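Local structure of glutamine synthetase (5ZLI) at residues R115-K120 and P377-A382. The protein belongs to the glutamine synthetase family of enzymes, class I beta, and assembles from twelve subunits, each with a beta-grasp domain and a catalytic domain. Numbering follows the deposited sequence.
Sequences RSIAKK and PYLAFA
Arg115 lays its aliphatic stem over one face of the Tyr378 ring at the N-terminal end of a near-parallel helix pair, where helices 114-128 and 377-393 of the glutamine synthetase catalytic domain lie side by side. The axes of the two short segments approach to 8.1 Å and cross at 23°. Small alanines permit this closeness where the backbones come nearest: the CA atoms of Ala118 and Ala382 are 5.1 Å apart, and the Ala382 methyl faces the Ala118 backbone.

Toward the N-terminal end the larger side chains take over. With Arg115 CG anti to the backbone N (chi1 -164°), the stem runs along the tyrosine, and CG sits 3.9 Å from the Tyr378 ring centroid in a CH-pi contact. Tyrosine suits its place because the flat ring also offers an edge to Ala118, whose CB lies 3.8 Å from Tyr378 CD1. Arginine suits its own because its methylenes can lie on an aromatic face while the guanidinium, turned 89° to the ring plane, lies beyond it and forms salt bridges with Asp243 and Asp80. These fix the buried charge and join helix 114-128 to helix 238-258 and to strand 74-81 of the beta-grasp region.

The far side of helix 114-128 is polar, partly exposed and without contact to 377-382. Lys119 shares Asp80 with Arg115, whereas the end of Lys120 leads away from the partner helix.

Along another flank the contact is purely apolar. Leu379 does not aim its CB at the partner, but its branched end comes nearer. Branched Ile117 serves two neighbours at once: its CD1 meets Leu379 CD2 at 3.6 Å, while its CG2 methyl rests 3.8 Å from Ala382 CB.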
ATOM      1  N   ARG B 115      33.147  33.855 -30.007  1.00 28.76           N
ATOM      2  CA  ARG B 115      33.578  35.097 -29.385  1.00 31.47           C
ATOM      3  C   ARG B 115      34.697  35.780 -30.198  1.00 39.71           C
ATOM      4  O   ARG B 115      34.797  37.018 -30.199  1.00 37.65           O
ATOM      5  CB  ARG B 115      33.975  34.806 -27.943  1.00 28.88           C
ATOM      6  CG  ARG B 115      34.074  36.021 -27.131  1.00 29.89           C
ATOM      7  CD  ARG B 115      34.321  35.756 -25.673  1.00 32.17           C
ATOM      8  NE  ARG B 115      35.540  36.478 -25.338  1.00 38.25           N
ATOM      9  CZ  ARG B 115      35.594  37.668 -24.748  1.00 34.69           C
ATOM     10  NH1 ARG B 115      34.489  38.286 -24.379  1.00 34.26           N
ATOM     11  NH2 ARG B 115      36.769  38.237 -24.533  1.00 42.83           N
ATOM     12  N   SER B 116      35.529  35.000 -30.915  1.00 33.45           N
ATOM     13  CA  SER B 116      36.508  35.582 -31.839  1.00 32.23           C
ATOM     14  C   SER B 116      35.816  36.235 -33.032  1.00 34.68           C
ATOM     15  O   SER B 116      36.257  37.278 -33.531  1.00 31.92           O
ATOM     16  CB  SER B 116      37.492  34.522 -32.324  1.00 32.40           C
ATOM     17  OG  SER B 116      38.418  34.135 -31.330  1.00 29.98           O
ATOM     18  N   ILE B 117      34.770  35.592 -33.547  1.00 35.78           N
ATOM     19  CA  ILE B 117      33.955  36.222 -34.576  1.00 35.64           C
ATOM     20  C   ILE B 117      33.407  37.560 -34.084  1.00 33.71           C
ATOM     21  O   ILE B 117      33.459  38.561 -34.802  1.00 34.98           O
ATOM     22  CB  ILE B 117      32.823  35.269 -35.023  1.00 31.02           C
ATOM     23  CG1 ILE B 117      33.418  34.030 -35.716  1.00 35.60           C
ATOM     24  CG2 ILE B 117      31.756  35.988 -35.903  1.00 27.64           C
ATOM     25  CD1 ILE B 117      32.404  32.957 -36.140  1.00 30.20           C
ATOM     26  N   ALA B 118      32.939  37.619 -32.831  1.00 37.78           N
ATOM     27  CA  ALA B 118      32.278  38.830 -32.341  1.00 35.96           C
ATOM     28  C   ALA B 118      33.220  40.004 -32.230  1.00 38.38           C
ATOM     29  O   ALA B 118      32.761  41.144 -32.269  1.00 42.16           O
ATOM     30  CB  ALA B 118      31.619  38.593 -30.981  1.00 35.74           C
ATOM     31  N   LYS B 119      34.515  39.756 -32.058  1.00 40.08           N
ATOM     32  CA  LYS B 119      35.464  40.851 -32.131  1.00 34.77           C
ATOM     33  C   LYS B 119      35.734  41.201 -33.585  1.00 40.41           C
ATOM     34  O   LYS B 119      35.614  42.363 -33.978  1.00 42.34           O
ATOM     35  CB  LYS B 119      36.741  40.441 -31.435  1.00 32.32           C
ATOM     36  CG  LYS B 119      36.526  40.196 -29.989  1.00 33.37           C
ATOM     37  CD  LYS B 119      37.820  39.910 -29.294  1.00 29.65           C
ATOM     38  CE  LYS B 119      37.551  39.627 -27.837  1.00 38.31           C
ATOM     39  NZ  LYS B 119      38.746  39.286 -27.040  1.00 37.50           N
ATOM     40  N   LYS B 120      35.915  40.193 -34.433  1.00 38.93           N
ATOM     41  CA  LYS B 120      36.171  40.475 -35.836  1.00 38.03           C
ATOM     42  C   LYS B 120      34.987  41.204 -36.471  1.00 39.23           C
ATOM     43  O   LYS B 120      35.175  42.011 -37.393  1.00 38.38           O
ATOM     44  CB  LYS B 120      36.503  39.153 -36.534  1.00 38.27           C
ATOM     45  CG  LYS B 120      37.876  38.616 -36.103  1.00 40.12           C
ATOM     46  CD  LYS B 120      38.262  37.279 -36.724  1.00 37.86           C
ATOM     47  CE  LYS B 120      37.926  37.199 -38.194  1.00 48.16           C
ATOM     48  NZ  LYS B 120      38.467  38.328 -38.980  1.00 45.30           N
ATOM     49  N   PRO B 377      24.763  34.244 -28.652  1.00 31.11           N
ATOM     50  CA  PRO B 377      24.785  35.722 -28.637  1.00 32.42           C
ATOM     51  C   PRO B 377      25.933  36.343 -29.437  1.00 27.14           C
ATOM     52  O   PRO B 377      25.750  37.399 -30.059  1.00 24.62           O
ATOM     53  CB  PRO B 377      24.900  36.044 -27.138  1.00 31.17           C
ATOM     54  CG  PRO B 377      25.424  34.786 -26.519  1.00 31.50           C
ATOM     55  CD  PRO B 377      24.823  33.673 -27.304  1.00 27.11           C
ATOM     56  N   TYR B 378      27.106  35.716 -29.446  1.00 27.30           N
ATOM     57  CA  TYR B 378      28.205  36.248 -30.239  1.00 28.47           C
ATOM     58  C   TYR B 378      27.855  36.234 -31.720  1.00 28.58           C
ATOM     59  O   TYR B 378      27.833  37.282 -32.384  1.00 28.52           O
ATOM     60  CB  TYR B 378      29.473  35.455 -29.943  1.00 26.69           C
ATOM     61  CG  TYR B 378      29.830  35.527 -28.489  1.00 27.10           C
ATOM     62  CD1 TYR B 378      30.379  36.688 -27.957  1.00 26.29           C
ATOM     63  CD2 TYR B 378      29.628  34.442 -27.645  1.00 25.82           C
ATOM     64  CE1 TYR B 378      30.708  36.783 -26.621  1.00 23.23           C
ATOM     65  CE2 TYR B 378      29.965  34.529 -26.309  1.00 31.92           C
ATOM     66  CZ  TYR B 378      30.504  35.711 -25.810  1.00 25.38           C
ATOM     67  OH  TYR B 378      30.820  35.806 -24.496  1.00 22.96           O
ATOM     68  N   LEU B 379      27.505  35.053 -32.233  1.00 30.58           N
ATOM     69  CA  LEU B 379      27.171  34.905 -33.642  1.00 27.94           C
ATOM     70  C   LEU B 379      25.965  35.763 -33.989  1.00 24.20           C
ATOM     71  O   LEU B 379      26.007  36.532 -34.951  1.00 26.25           O
ATOM     72  CB  LEU B 379      26.909  33.422 -33.965  1.00 33.32           C
ATOM     73  CG  LEU B 379      27.994  32.345 -33.670  1.00 27.40           C
ATOM     74  CD1 LEU B 379      27.614  31.014 -34.267  1.00 27.38           C
ATOM     75  CD2 LEU B 379      29.390  32.713 -34.151  1.00 26.35           C
ATOM     76  N   ALA B 380      24.924  35.727 -33.152  1.00 23.14           N
ATOM     77  CA  ALA B 380      23.738  36.548 -33.394  1.00 27.33           C
ATOM     78  C   ALA B 380      24.111  38.031 -33.515  1.00 37.94           C
ATOM     79  O   ALA B 380      23.796  38.691 -34.523  1.00 33.95           O
ATOM     80  CB  ALA B 380      22.700  36.337 -32.287  1.00 23.81           C
ATOM     81  N   PHE B 381      24.779  38.582 -32.495  1.00 30.69           N
ATOM     82  CA  PHE B 381      25.124  40.000 -32.550  1.00 31.47           C
ATOM     83  C   PHE B 381      26.039  40.287 -33.730  1.00 33.72           C
ATOM     84  O   PHE B 381      25.782  41.208 -34.522  1.00 35.11           O
ATOM     85  CB  PHE B 381      25.778  40.440 -31.247  1.00 31.64           C
ATOM     86  CG  PHE B 381      24.889  40.320 -30.069  1.00 29.61           C
ATOM     87  CD1 PHE B 381      23.522  40.185 -30.230  1.00 28.83           C
ATOM     88  CD2 PHE B 381      25.410  40.322 -28.799  1.00 31.35           C
ATOM     89  CE1 PHE B 381      22.710  40.074 -29.156  1.00 24.46           C
ATOM     90  CE2 PHE B 381      24.594  40.204 -27.713  1.00 31.11           C
ATOM     91  CZ  PHE B 381      23.243  40.084 -27.894  1.00 30.98           C
ATOM     92  N   ALA B 382      27.103  39.487 -33.875  1.00 27.61           N
ATOM     93  CA  ALA B 382      28.006  39.639 -35.007  1.00 28.46           C
ATOM     94  C   ALA B 382      27.235  39.695 -36.313  1.00 29.63           C
ATOM     95  O   ALA B 382      27.454  40.582 -37.136  1.00 33.22           O
ATOM     96  CB  ALA B 382      29.024  38.509 -35.027  1.00 29.19           C
TER